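PDB 1XKL: salicylic acid-binding protein 2 from Nicotiana tabacum, which hydrolyses methyl salicylate to salicylic acid and methanol, a step in the signalling that activates systemic acquired resistance in tobacco. Local coordinates for residues A13-G16 with G17-W20; L163-P166 with E167-A170; L46-I49 with E50-R53; I213-E216 with F217-Q221. One frame throughout, in Å; residues are numbered along the deposited sequence.

Interaction 1. Residues A13-G16 with G17-W20. With STH (2-amino-4H-1,3-benzoxathiin-4-ol), chain E.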
ATOM      1  N   ALA A  13      20.590 -21.457   2.661  1.00 14.76           N
ATOM      2  CA  ALA A  13      20.210 -20.086   2.358  1.00 14.86           C
ATOM      3  C   ALA A  13      18.728 -19.892   2.079  1.00 14.11           C
ATOM      4  O   ALA A  13      18.084 -20.713   1.418  1.00 14.00           O
ATOM      5  CB  ALA A  13      21.026 -19.580   1.179  1.00 14.79           C
ATOM      6  N   CYS A  14      18.201 -18.782   2.582  1.00 14.80           N
ATOM      7  CA  CYS A  14      16.799 -18.434   2.400  1.00 13.40           C
ATOM      8  C   CYS A  14      15.859 -19.328   3.204  1.00 14.61           C
ATOM      9  O   CYS A  14      14.644 -19.163   3.124  1.00 14.63           O
ATOM     10  CB  CYS A  14      16.422 -18.495   0.915  1.00 11.83           C
ATOM     11  SG  CYS A  14      17.344 -17.366  -0.181  1.00 18.16           S
ATOM     12  N   HIS A  15      16.409 -20.272   3.968  1.00 12.89           N
ATOM     13  CA  HIS A  15      15.579 -21.169   4.777  1.00 13.71           C
ATOM     14  C   HIS A  15      15.766 -20.931   6.272  1.00 13.69           C
ATOM     15  O   HIS A  15      16.345 -19.922   6.672  1.00 12.59           O
ATOM     16  CB  HIS A  15      15.873 -22.634   4.426  1.00 12.83           C
ATOM     17  CG  HIS A  15      15.353 -23.042   3.082  1.00 14.46           C
ATOM     18  ND1 HIS A  15      15.817 -22.492   1.905  1.00 13.65           N
ATOM     19  CD2 HIS A  15      14.368 -23.905   2.730  1.00 14.52           C
ATOM     20  CE1 HIS A  15      15.138 -22.993   0.889  1.00 13.18           C
ATOM     21  NE2 HIS A  15      14.252 -23.853   1.362  1.00 15.68           N
ATOM     22  N   GLY A  16      15.261 -21.847   7.095  1.00 14.80           N
ATOM     23  CA  GLY A  16      15.383 -21.700   8.542  1.00 14.58           C
ATOM     24  C   GLY A  16      15.212 -23.014   9.294  1.00 14.76           C
ATOM     25  O   GLY A  16      15.055 -24.064   8.679  1.00 13.15           O
ATOM     26  N   GLY A  17      15.240 -22.963  10.624  1.00 14.87           N
ATOM     27  CA  GLY A  17      15.079 -24.179  11.406  1.00 15.34           C
ATOM     28  C   GLY A  17      13.833 -24.951  11.010  1.00 15.29           C
ATOM     29  O   GLY A  17      13.788 -26.179  11.097  1.00 15.76           O
ATOM     30  N   TRP A  18      12.816 -24.226  10.561  1.00 15.65           N
ATOM     31  CA  TRP A  18      11.569 -24.849  10.159  1.00 14.57           C
ATOM     32  C   TRP A  18      11.736 -25.947   9.105  1.00 17.22           C
ATOM     33  O   TRP A  18      10.951 -26.894   9.074  1.00 15.71           O
ATOM     34  CB  TRP A  18      10.606 -23.800   9.614  1.00 14.08           C
ATOM     35  CG  TRP A  18      11.123 -23.051   8.425  1.00 14.17           C
ATOM     36  CD1 TRP A  18      11.768 -21.845   8.429  1.00 14.70           C
ATOM     37  CD2 TRP A  18      10.989 -23.428   7.049  1.00 14.75           C
ATOM     38  NE1 TRP A  18      12.034 -21.443   7.138  1.00 15.61           N
ATOM     39  CE2 TRP A  18      11.566 -22.396   6.272  1.00 15.20           C
ATOM     40  CE3 TRP A  18      10.435 -24.535   6.396  1.00 15.38           C
ATOM     41  CZ2 TRP A  18      11.602 -22.437   4.876  1.00 14.20           C
ATOM     42  CZ3 TRP A  18      10.470 -24.581   5.006  1.00 14.76           C
ATOM     43  CH2 TRP A  18      11.050 -23.534   4.260  1.00 13.98           C
ATOM     44  N   SER A  19      12.748 -25.827   8.246  1.00 14.89           N
ATOM     45  CA  SER A  19      12.935 -26.816   7.196  1.00 13.93           C
ATOM     46  C   SER A  19      13.162 -28.230   7.723  1.00 13.45           C
ATOM     47  O   SER A  19      12.891 -29.209   7.028  1.00 12.18           O
ATOM     48  CB  SER A  19      14.073 -26.407   6.235  1.00 15.97           C
ATOM     49  OG  SER A  19      15.308 -26.164   6.890  1.00 16.19           O
ATOM     50  N   TRP A  20      13.629 -28.336   8.959  1.00 12.66           N
ATOM     51  CA  TRP A  20      13.889 -29.635   9.569  1.00 14.15           C
ATOM     52  C   TRP A  20      12.692 -30.190  10.334  1.00 15.12           C
ATOM     53  O   TRP A  20      12.834 -31.160  11.082  1.00 16.13           O
ATOM     54  CB  TRP A  20      15.066 -29.526  10.538  1.00 14.63           C
ATOM     55  CG  TRP A  20      16.307 -28.944   9.937  1.00 16.86           C
ATOM     56  CD1 TRP A  20      16.770 -27.657  10.065  1.00 17.09           C
ATOM     57  CD2 TRP A  20      17.263 -29.636   9.130  1.00 15.52           C
ATOM     58  NE1 TRP A  20      17.962 -27.514   9.388  1.00 12.31           N
ATOM     59  CE2 TRP A  20      18.285 -28.714   8.807  1.00 14.45           C
ATOM     60  CE3 TRP A  20      17.355 -30.948   8.648  1.00 14.50           C
ATOM     61  CZ2 TRP A  20      19.390 -29.066   8.024  1.00 13.54           C
ATOM     62  CZ3 TRP A  20      18.455 -31.299   7.866  1.00 16.85           C
ATOM     63  CH2 TRP A  20      19.457 -30.357   7.564  1.00 13.46           C
TER
HETATM   64  C8  STH E 297      22.367 -22.182  -1.159  1.00 18.18           C
HETATM   65  O8  STH E 297      23.406 -21.333  -0.934  1.00 19.41           O
HETATM   66  C1  STH E 297      22.018 -22.654  -2.530  1.00 19.22           C
HETATM   67  C2  STH E 297      20.870 -23.575  -2.719  1.00 17.57           C
HETATM   68  C3  STH E 297      20.540 -24.022  -4.030  1.00 18.39           C
HETATM   69  C4  STH E 297      21.290 -23.567  -5.159  1.00 18.29           C
HETATM   70  C5  STH E 297      22.393 -22.674  -4.988  1.00 16.41           C
HETATM   71  C6  STH E 297      22.743 -22.216  -3.701  1.00 14.09           C
HETATM   72  C7  STH E 297      20.639 -23.892  -0.313  1.00 19.09           C
HETATM   73  O2  STH E 297      20.110 -24.052  -1.620  1.00 17.99           O
HETATM   74  N7  STH E 297      19.571 -23.855   0.573  1.00 18.77           N
HETATM   75  S7  STH E 297      21.624 -22.640  -0.058  1.00 25.17           S

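Interaction 2. Residues L163-P166 with E167-A170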
ATOM      1  N   LEU A 163      10.684 -32.689  -6.454  1.00 19.98           N
ATOM      2  CA  LEU A 163      10.246 -34.004  -5.998  1.00 22.60           C
ATOM      3  C   LEU A 163       9.532 -33.945  -4.647  1.00 21.22           C
ATOM      4  O   LEU A 163       9.218 -34.980  -4.065  1.00 20.30           O
ATOM      5  CB  LEU A 163      11.438 -34.968  -5.887  1.00 23.60           C
ATOM      6  CG  LEU A 163      12.175 -35.351  -7.171  1.00 25.64           C
ATOM      7  CD1 LEU A 163      13.376 -36.249  -6.851  1.00 24.33           C
ATOM      8  CD2 LEU A 163      11.213 -36.060  -8.096  1.00 25.88           C
ATOM      9  N   CYS A 164       9.284 -32.744  -4.136  1.00 22.23           N
ATOM     10  CA  CYS A 164       8.594 -32.614  -2.857  1.00 20.47           C
ATOM     11  C   CYS A 164       7.096 -32.474  -3.106  1.00 20.45           C
ATOM     12  O   CYS A 164       6.667 -32.310  -4.247  1.00 19.16           O
ATOM     13  CB  CYS A 164       9.130 -31.410  -2.071  1.00 22.06           C
ATOM     14  SG  CYS A 164      10.874 -31.565  -1.540  1.00 21.04           S
ATOM     15  N   SER A 165       6.299 -32.555  -2.043  1.00 21.48           N
ATOM     16  CA  SER A 165       4.846 -32.450  -2.173  1.00 21.31           C
ATOM     17  C   SER A 165       4.410 -31.010  -2.403  1.00 21.45           C
ATOM     18  O   SER A 165       5.177 -30.075  -2.194  1.00 18.87           O
ATOM     19  CB  SER A 165       4.161 -32.991  -0.915  1.00 21.48           C
ATOM     20  OG  SER A 165       4.491 -32.216   0.225  1.00 23.31           O
ATOM     21  N   PRO A 166       3.169 -30.812  -2.861  1.00 23.02           N
ATOM     22  CA  PRO A 166       2.709 -29.440  -3.087  1.00 23.70           C
ATOM     23  C   PRO A 166       2.590 -28.683  -1.765  1.00 23.60           C
ATOM     24  O   PRO A 166       2.652 -27.455  -1.733  1.00 24.23           O
ATOM     25  CB  PRO A 166       1.362 -29.633  -3.796  1.00 24.88           C
ATOM     26  CG  PRO A 166       0.911 -30.997  -3.343  1.00 26.53           C
ATOM     27  CD  PRO A 166       2.199 -31.790  -3.385  1.00 23.44           C
ATOM     28  N   GLU A 167       2.441 -29.423  -0.671  1.00 23.65           N
ATOM     29  CA  GLU A 167       2.337 -28.809   0.644  1.00 23.92           C
ATOM     30  C   GLU A 167       3.694 -28.210   1.035  1.00 23.17           C
ATOM     31  O   GLU A 167       3.761 -27.087   1.524  1.00 20.18           O
ATOM     32  CB  GLU A 167       1.901 -29.844   1.696  1.00 24.87           C
ATOM     33  CG  GLU A 167       0.492 -30.447   1.521  1.00 28.96           C
ATOM     34  CD  GLU A 167       0.342 -31.302   0.261  1.00 32.99           C
ATOM     35  OE1 GLU A 167       1.301 -32.024  -0.100  1.00 31.03           O
ATOM     36  OE2 GLU A 167      -0.747 -31.263  -0.365  1.00 33.16           O
ATOM     37  N   ASP A 168       4.782 -28.943   0.812  1.00 21.93           N
ATOM     38  CA  ASP A 168       6.092 -28.418   1.179  1.00 20.39           C
ATOM     39  C   ASP A 168       6.494 -27.203   0.361  1.00 19.98           C
ATOM     40  O   ASP A 168       7.167 -26.311   0.863  1.00 18.38           O
ATOM     41  CB  ASP A 168       7.149 -29.510   1.080  1.00 22.35           C
ATOM     42  CG  ASP A 168       6.960 -30.577   2.136  1.00 23.75           C
ATOM     43  OD1 ASP A 168       6.685 -31.730   1.769  1.00 24.85           O
ATOM     44  OD2 ASP A 168       7.071 -30.247   3.333  1.00 24.79           O
ATOM     45  N   LEU A 169       6.076 -27.166  -0.897  1.00 18.93           N
ATOM     46  CA  LEU A 169       6.373 -26.029  -1.747  1.00 18.87           C
ATOM     47  C   LEU A 169       5.606 -24.826  -1.194  1.00 19.85           C
ATOM     48  O   LEU A 169       6.151 -23.726  -1.064  1.00 17.97           O
ATOM     49  CB  LEU A 169       5.937 -26.322  -3.182  1.00 19.43           C
ATOM     50  CG  LEU A 169       5.994 -25.184  -4.207  1.00 22.47           C
ATOM     51  CD1 LEU A 169       7.432 -24.686  -4.373  1.00 20.03           C
ATOM     52  CD2 LEU A 169       5.439 -25.689  -5.533  1.00 20.14           C
ATOM     53  N   ALA A 170       4.338 -25.047  -0.852  1.00 18.46           N
ATOM     54  CA  ALA A 170       3.501 -23.975  -0.305  1.00 16.53           C
ATOM     55  C   ALA A 170       4.117 -23.451   0.987  1.00 15.87           C
ATOM     56  O   ALA A 170       4.101 -22.251   1.256  1.00 16.13           O
ATOM     57  CB  ALA A 170       2.098 -24.489  -0.047  1.00 16.28           C
TER
HETATM   58  O   HOH W   1       7.672 -33.287   0.143  1.00 23.39           O

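Interaction 3. Residues L46-I49 with E50-R53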
ATOM      1  N   LEU A  46      14.844 -11.771  13.879  1.00 22.71           N
ATOM      2  CA  LEU A  46      14.439 -10.408  13.533  1.00 25.29           C
ATOM      3  C   LEU A  46      15.476  -9.573  12.788  1.00 25.68           C
ATOM      4  O   LEU A  46      15.173  -8.466  12.349  1.00 25.38           O
ATOM      5  CB  LEU A  46      14.003  -9.669  14.805  1.00 29.29           C
ATOM      6  CG  LEU A  46      12.822 -10.283  15.580  1.00 32.60           C
ATOM      7  CD1 LEU A  46      12.740  -9.688  16.987  1.00 32.08           C
ATOM      8  CD2 LEU A  46      11.531 -10.043  14.805  1.00 35.06           C
ATOM      9  N   ARG A  47      16.701 -10.074  12.660  1.00 24.44           N
ATOM     10  CA  ARG A  47      17.724  -9.324  11.930  1.00 22.64           C
ATOM     11  C   ARG A  47      17.398  -9.360  10.437  1.00 21.79           C
ATOM     12  O   ARG A  47      16.738 -10.287   9.958  1.00 19.95           O
ATOM     13  CB  ARG A  47      19.116  -9.923  12.183  1.00 23.21           C
ATOM     14  CG  ARG A  47      19.775  -9.461  13.477  1.00 21.90           C
ATOM     15  CD  ARG A  47      20.940 -10.351  13.888  1.00 22.15           C
ATOM     16  NE  ARG A  47      20.462 -11.656  14.337  1.00 21.62           N
ATOM     17  CZ  ARG A  47      21.140 -12.477  15.130  1.00 16.94           C
ATOM     18  NH1 ARG A  47      22.344 -12.153  15.578  1.00 21.32           N
ATOM     19  NH2 ARG A  47      20.602 -13.621  15.499  1.00 19.69           N
ATOM     20  N   LYS A  48      17.844  -8.331   9.720  1.00 20.68           N
ATOM     21  CA  LYS A  48      17.632  -8.213   8.279  1.00 21.09           C
ATOM     22  C   LYS A  48      18.923  -8.577   7.559  1.00 20.03           C
ATOM     23  O   LYS A  48      20.016  -8.376   8.088  1.00 17.23           O
ATOM     24  CB  LYS A  48      17.248  -6.778   7.904  1.00 22.97           C
ATOM     25  CG  LYS A  48      15.927  -6.307   8.487  1.00 28.65           C
ATOM     26  CD  LYS A  48      15.665  -4.844   8.143  1.00 30.77           C
ATOM     27  CE  LYS A  48      14.358  -4.353   8.766  1.00 33.11           C
ATOM     28  NZ  LYS A  48      14.335  -4.480  10.260  1.00 30.23           N
ATOM     29  N   ILE A  49      18.789  -9.099   6.347  1.00 21.77           N
ATOM     30  CA  ILE A  49      19.942  -9.500   5.558  1.00 23.00           C
ATOM     31  C   ILE A  49      20.930  -8.351   5.338  1.00 24.27           C
ATOM     32  O   ILE A  49      22.134  -8.578   5.247  1.00 23.92           O
ATOM     33  CB  ILE A  49      19.499 -10.060   4.192  1.00 24.07           C
ATOM     34  CG1 ILE A  49      20.722 -10.548   3.406  1.00 24.62           C
ATOM     35  CG2 ILE A  49      18.747  -8.998   3.409  1.00 24.94           C
ATOM     36  CD1 ILE A  49      21.489 -11.666   4.098  1.00 25.18           C
ATOM     37  N   GLU A  50      20.420  -7.122   5.263  1.00 25.58           N
ATOM     38  CA  GLU A  50      21.270  -5.953   5.048  1.00 26.30           C
ATOM     39  C   GLU A  50      22.173  -5.656   6.246  1.00 24.96           C
ATOM     40  O   GLU A  50      23.084  -4.834   6.156  1.00 26.04           O
ATOM     41  CB  GLU A  50      20.417  -4.714   4.749  1.00 29.59           C
ATOM     42  CG  GLU A  50      19.596  -4.788   3.467  1.00 33.02           C
ATOM     43  CD  GLU A  50      18.276  -5.532   3.631  1.00 33.77           C
ATOM     44  OE1 GLU A  50      17.574  -5.702   2.612  1.00 37.13           O
ATOM     45  OE2 GLU A  50      17.937  -5.934   4.764  1.00 31.59           O
ATOM     46  N   GLU A  51      21.919  -6.314   7.369  1.00 23.09           N
ATOM     47  CA  GLU A  51      22.730  -6.097   8.562  1.00 23.83           C
ATOM     48  C   GLU A  51      23.897  -7.067   8.603  1.00 22.21           C
ATOM     49  O   GLU A  51      24.774  -6.954   9.456  1.00 22.27           O
ATOM     50  CB  GLU A  51      21.882  -6.287   9.821  1.00 24.99           C
ATOM     51  CG  GLU A  51      20.715  -5.326   9.941  1.00 30.72           C
ATOM     52  CD  GLU A  51      19.786  -5.681  11.085  1.00 32.09           C
ATOM     53  OE1 GLU A  51      20.267  -5.805  12.229  1.00 35.02           O
ATOM     54  OE2 GLU A  51      18.573  -5.834  10.838  1.00 36.04           O
ATOM     55  N   LEU A  52      23.907  -8.028   7.686  1.00 22.09           N
ATOM     56  CA  LEU A  52      24.977  -9.021   7.657  1.00 21.40           C
ATOM     57  C   LEU A  52      25.922  -8.764   6.496  1.00 19.23           C
ATOM     58  O   LEU A  52      25.496  -8.653   5.349  1.00 19.92           O
ATOM     59  CB  LEU A  52      24.386 -10.429   7.524  1.00 20.94           C
ATOM     60  CG  LEU A  52      23.176 -10.782   8.394  1.00 21.98           C
ATOM     61  CD1 LEU A  52      22.775 -12.233   8.142  1.00 22.46           C
ATOM     62  CD2 LEU A  52      23.520 -10.570   9.860  1.00 22.74           C
ATOM     63  N   ARG A  53      27.209  -8.671   6.785  1.00 19.92           N
ATOM     64  CA  ARG A  53      28.158  -8.440   5.710  1.00 22.19           C
ATOM     65  C   ARG A  53      29.228  -9.520   5.605  1.00 20.32           C
ATOM     66  O   ARG A  53      29.994  -9.533   4.647  1.00 22.65           O
ATOM     67  CB  ARG A  53      28.776  -7.056   5.864  1.00 24.13           C
ATOM     68  CG  ARG A  53      29.049  -6.663   7.301  1.00 27.82           C
ATOM     69  CD  ARG A  53      29.187  -5.151   7.445  1.00 30.63           C
ATOM     70  NE  ARG A  53      27.958  -4.497   7.910  1.00 35.20           N
ATOM     71  CZ  ARG A  53      26.821  -4.426   7.223  1.00 35.00           C
ATOM     72  NH1 ARG A  53      26.723  -4.973   6.021  1.00 34.31           N
ATOM     73  NH2 ARG A  53      25.781  -3.778   7.734  1.00 35.71           N
TER

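Interaction 4. Residues I213-E216 with F217-Q221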
ATOM      1  N   ILE A 213      21.887 -27.821  -6.537  1.00 18.94           N
ATOM      2  CA  ILE A 213      23.309 -28.096  -6.460  1.00 18.90           C
ATOM      3  C   ILE A 213      23.330 -29.515  -7.019  1.00 17.87           C
ATOM      4  O   ILE A 213      23.220 -30.491  -6.278  1.00 16.87           O
ATOM      5  CB  ILE A 213      23.813 -28.107  -5.009  1.00 18.89           C
ATOM      6  CG1 ILE A 213      23.539 -26.752  -4.346  1.00 19.98           C
ATOM      7  CG2 ILE A 213      25.291 -28.433  -4.981  1.00 20.37           C
ATOM      8  CD1 ILE A 213      24.169 -26.607  -2.964  1.00 18.71           C
ATOM      9  N   PRO A 214      23.436 -29.640  -8.347  1.00 19.59           N
ATOM     10  CA  PRO A 214      23.459 -30.929  -9.047  1.00 19.75           C
ATOM     11  C   PRO A 214      24.435 -31.963  -8.497  1.00 19.86           C
ATOM     12  O   PRO A 214      25.462 -31.619  -7.915  1.00 18.41           O
ATOM     13  CB  PRO A 214      23.735 -30.535 -10.502  1.00 20.93           C
ATOM     14  CG  PRO A 214      24.378 -29.176 -10.397  1.00 23.27           C
ATOM     15  CD  PRO A 214      23.627 -28.523  -9.286  1.00 18.09           C
ATOM     16  N   GLU A 215      24.078 -33.236  -8.668  1.00 20.02           N
ATOM     17  CA  GLU A 215      24.882 -34.359  -8.190  1.00 20.67           C
ATOM     18  C   GLU A 215      26.327 -34.246  -8.626  1.00 20.90           C
ATOM     19  O   GLU A 215      27.250 -34.501  -7.845  1.00 19.74           O
ATOM     20  CB  GLU A 215      24.324 -35.683  -8.714  1.00 21.79           C
ATOM     21  CG  GLU A 215      25.095 -36.886  -8.194  1.00 25.68           C
ATOM     22  CD  GLU A 215      24.562 -38.209  -8.706  1.00 27.62           C
ATOM     23  OE1 GLU A 215      24.976 -39.256  -8.168  1.00 32.76           O
ATOM     24  OE2 GLU A 215      23.737 -38.208  -9.642  1.00 28.06           O
ATOM     25  N   GLU A 216      26.514 -33.872  -9.886  1.00 21.61           N
ATOM     26  CA  GLU A 216      27.855 -33.744 -10.434  1.00 23.11           C
ATOM     27  C   GLU A 216      28.738 -32.832  -9.597  1.00 22.79           C
ATOM     28  O   GLU A 216      29.893 -33.168  -9.325  1.00 23.54           O
ATOM     29  CB  GLU A 216      27.801 -33.253 -11.888  1.00 24.28           C
ATOM     30  CG  GLU A 216      26.844 -32.091 -12.154  1.00 29.91           C
ATOM     31  CD  GLU A 216      25.461 -32.554 -12.617  1.00 32.86           C
ATOM     32  OE1 GLU A 216      24.835 -33.376 -11.902  1.00 32.37           O
ATOM     33  OE2 GLU A 216      25.003 -32.091 -13.694  1.00 33.87           O
ATOM     34  N   PHE A 217      28.205 -31.689  -9.172  1.00 21.00           N
ATOM     35  CA  PHE A 217      29.001 -30.768  -8.369  1.00 19.85           C
ATOM     36  C   PHE A 217      29.203 -31.326  -6.966  1.00 19.54           C
ATOM     37  O   PHE A 217      30.225 -31.076  -6.327  1.00 19.04           O
ATOM     38  CB  PHE A 217      28.344 -29.389  -8.280  1.00 19.30           C
ATOM     39  CG  PHE A 217      29.176 -28.387  -7.537  1.00 19.87           C
ATOM     40  CD1 PHE A 217      30.301 -27.818  -8.131  1.00 21.54           C
ATOM     41  CD2 PHE A 217      28.882 -28.068  -6.218  1.00 18.39           C
ATOM     42  CE1 PHE A 217      31.120 -26.949  -7.415  1.00 21.85           C
ATOM     43  CE2 PHE A 217      29.693 -27.202  -5.498  1.00 19.05           C
ATOM     44  CZ  PHE A 217      30.817 -26.641  -6.092  1.00 20.93           C
ATOM     45  N   GLN A 218      28.214 -32.065  -6.479  1.00 18.87           N
ATOM     46  CA  GLN A 218      28.323 -32.668  -5.168  1.00 18.94           C
ATOM     47  C   GLN A 218      29.469 -33.685  -5.210  1.00 18.83           C
ATOM     48  O   GLN A 218      30.333 -33.698  -4.330  1.00 19.45           O
ATOM     49  CB  GLN A 218      27.008 -33.354  -4.785  1.00 17.65           C
ATOM     50  CG  GLN A 218      25.846 -32.401  -4.507  1.00 18.62           C
ATOM     51  CD  GLN A 218      24.593 -33.144  -4.086  1.00 19.27           C
ATOM     52  OE1 GLN A 218      24.650 -34.047  -3.256  1.00 21.44           O
ATOM     53  NE2 GLN A 218      23.458 -32.766  -4.649  1.00 21.14           N
ATOM     54  N   ARG A 219      29.489 -34.529  -6.239  1.00 20.47           N
ATOM     55  CA  ARG A 219      30.555 -35.526  -6.367  1.00 21.56           C
ATOM     56  C   ARG A 219      31.883 -34.826  -6.645  1.00 20.57           C
ATOM     57  O   ARG A 219      32.946 -35.330  -6.287  1.00 20.64           O
ATOM     58  CB  ARG A 219      30.237 -36.516  -7.493  1.00 25.70           C
ATOM     59  CG  ARG A 219      28.786 -36.976  -7.512  1.00 31.03           C
ATOM     60  CD  ARG A 219      28.637 -38.484  -7.660  1.00 34.71           C
ATOM     61  NE  ARG A 219      28.815 -39.190  -6.387  1.00 37.88           N
ATOM     62  CZ  ARG A 219      27.876 -39.934  -5.807  1.00 37.07           C
ATOM     63  NH1 ARG A 219      28.126 -40.539  -4.655  1.00 36.86           N
ATOM     64  NH2 ARG A 219      26.685 -40.068  -6.380  1.00 35.49           N
ATOM     65  N   TRP A 220      31.813 -33.658  -7.278  1.00 19.62           N
ATOM     66  CA  TRP A 220      33.013 -32.895  -7.578  1.00 19.53           C
ATOM     67  C   TRP A 220      33.688 -32.474  -6.279  1.00 18.13           C
ATOM     68  O   TRP A 220      34.911 -32.536  -6.156  1.00 15.92           O
ATOM     69  CB  TRP A 220      32.673 -31.650  -8.391  1.00 20.11           C
ATOM     70  CG  TRP A 220      33.886 -30.869  -8.758  1.00 22.12           C
ATOM     71  CD1 TRP A 220      34.688 -31.056  -9.853  1.00 22.55           C
ATOM     72  CD2 TRP A 220      34.498 -29.828  -7.987  1.00 21.54           C
ATOM     73  NE1 TRP A 220      35.761 -30.200  -9.805  1.00 21.96           N
ATOM     74  CE2 TRP A 220      35.671 -29.436  -8.672  1.00 22.22           C
ATOM     75  CE3 TRP A 220      34.173 -29.191  -6.784  1.00 20.34           C
ATOM     76  CZ2 TRP A 220      36.519 -28.435  -8.192  1.00 21.47           C
ATOM     77  CZ3 TRP A 220      35.017 -28.194  -6.303  1.00 22.73           C
ATOM     78  CH2 TRP A 220      36.177 -27.826  -7.008  1.00 22.14           C
ATOM     79  N   GLN A 221      32.891 -32.039  -5.309  1.00 16.21           N
ATOM     80  CA  GLN A 221      33.439 -31.612  -4.026  1.00 17.20           C
ATOM     81  C   GLN A 221      34.016 -32.778  -3.255  1.00 17.15           C
ATOM     82  O   GLN A 221      35.034 -32.642  -2.581  1.00 17.60           O
ATOM     83  CB  GLN A 221      32.363 -30.948  -3.172  1.00 18.77           C
ATOM     84  CG  GLN A 221      31.692 -29.759  -3.815  1.00 18.81           C
ATOM     85  CD  GLN A 221      30.661 -29.155  -2.897  1.00 19.80           C
ATOM     86  OE1 GLN A 221      30.986 -28.363  -2.016  1.00 20.62           O
ATOM     87  NE2 GLN A 221      29.412 -29.542  -3.084  1.00 16.03           N
TER

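Interaction 1. Residues A13-G16 with G17-W20
H15 and W18 meet as two flat groups slid past each other: the imidazole and the six-membered indole ring are tilted by only 21°, but their centroids stand 5.4 Å apart and overlap is slight. The closest approach is at H15 CD2, 3.7 Å from W18 CH2. One face of the W18 indole lies against G16 O and S19 CB, both near its rim. At the edge of the imidazole, ND1 gives a nearly straight, in-plane hydrogen bond to A13 O (2.9 Å), and NE2 is hydrogen-bonded to Y161, so the ring is fixed at both nitrogens. S19 OG lies 3.7 Å above the plane of the W20 indole, again towards its rim.

Between the two indoles, G16 O takes two donors from S19. S19 OG reaches it at 2.8 Å, nearly along the C=O axis, while S19 N, at 2.9 Å, comes in from above the carbonyl plane. The serine can use both because OG sits between the backbone N and the carbonyl carbon (chi1 56°).

A13 N lies 3.1 Å from STH S7, and the A13 methyl packs on L82, a place consistent with the oxyanion-hole loop of α/β hydrolases. This buried loop joins strand 6-10 to helix 23-29; W18 packs on helix 166-175 and on S174 of the second subunit, and W20 on strand 75-80.

Interaction 2. Residues L163-P166 with E167-A170
S165, at the N-cap of helix 166-175, is tied to D168 three residues on by a side-chain hydrogen bond, S165 OG donating to D168 OD1 at 2.7 Å and meeting the carboxylate from above its plane, 47° out. The serine hydroxyl lies between its backbone N and carbonyl carbon (chi1 64°), which turns it over the first helical turn. A water adds a second link: it accepts from S165 N at 2.7 Å and donates to D168 OD1, so the carboxylate reaches the N-cap amide as in a capping box, but through water.

Backbone bonds close the first turn, from A170 N to P166 O at 3.1 Å and, weakly, from L169 N to S165 O.

The remaining contacts are van der Waals. E167 bends at chi2 (66°) and lies alongside the P166 ring, its OE2 3.4 Å from P166 CG, while OE1 comes 3.1 Å from S165 CB. P166 and E167 both pack on P25 of the second subunit, and C164 CB touches D168 CB at 4.2 Å.

D168 also has a salt bridge to K22 and a hydrogen bond to Y21. With these partners and its place at the helix N-terminus, its buried carboxylate would be expected to stay ionised.

Interaction 3. Residues L46-I49 with E50-R53
E51 leaves the backbone with CG anti to its carbonyl carbon (chi1 -61°) and runs on extended, which carries its carboxylate back to K48. There OE2 accepts a hydrogen bond from K48 N at 2.8 Å, the amide approaching from well above the carboxylate plane. The same oxygen rests against the lysine chain, 3.4 Å from K48 CB, but K48 NZ stays 4.5 Å away, beyond a salt bridge. E50 folds differently: bent at chi2 (83°), it crosses I49 at about a right angle and brings OE2 to 3.4 Å from I49 CG2 and 3.3 Å from K48 CB.

Two backbone bonds of the i to i+3 kind tighten the turn, E51 N to K48 O at 2.9 Å and L52 N to I49 O at 3.1 Å. R53 NH2 then reaches back to E50 O, lying in the carbonyl plane on a lone pair. On the buried side I49 and L52 approach through their CD1 atoms (4.3 Å); L52 also packs on A40 and A41, I49 on S180.

K48 additionally packs on L46 of the second subunit. A glutamate returning to the amide three residues earlier, at the start of a short 3-10 turn, resembles one half of a capping box; the turn lies in the loop between strand 33-36 and helix 55-67 of this α/β hydrolase.

Interaction 4. Residues I213-E216 with F217-Q221
I213 and P214 lead into the first turn of helix 215-225 and meet F217 and Q218 there; the helix belongs to a beta-alpha-beta unit between strands 202-207 and 229-233. P214 is the N-cap: its extended psi of 151° gives way to helical angles at E215. P214 O accepts Q218 N at 3.1 Å and, weakly, F217 N. The helical pattern then continues with R219 N to E215 O and W220 N to E216 O, both 2.8 Å.

Side chains lock the entrance of the helix. The extended side chain of Q218 sends its amide to I213 O, with NE2 2.8 Å away and the oxygen in the amide plane. As Q218 OE1 is bonded to C207 N, the one amide joins the end of strand 202-207 to the start of the helix and is fixed against flipping. Its side chain also packs on D210 of the charge relay system, whose OD1 accepts from I213 N; Q218 may thus act as a second-shell residue for the catalytic loop.

I213 turns CG2 to the edge of the F217 ring, 3.8 Å from F217 CD2, and touches the bound STH and H238.

E215 and R219 lie side by side, CG to CG at 3.8 Å, and form a salt bridge; R219 NH2 forms another with E232. E215 OE1 receives R219 NH2 at 2.6 Å on its anti lone pair, the oxygen in the guanidinium plane and the N-H...O angle bent to 134°.

Overall arrangement
Along the chain the order is interaction 1, interaction 3, interaction 2 and interaction 4, and all four are local turns or helix starts around one parallel sheet. Interaction 1 is central, its centre 14 Å from that of interaction 2 and 16 Å from that of interaction 3. Interactions 1 and 4 stand on opposite sides of the chain's centre, 21 Å between centres, yet A13 and I213 both line the STH pocket, following strands 6-10 and 202-207. Interactions 2 and 3, 28 Å apart between centres, both pack on the second subunit. Helix 166-175, which begins in interaction 2, also covers W18 of interaction 1, so the same helix touches both the pocket loop and the second subunit.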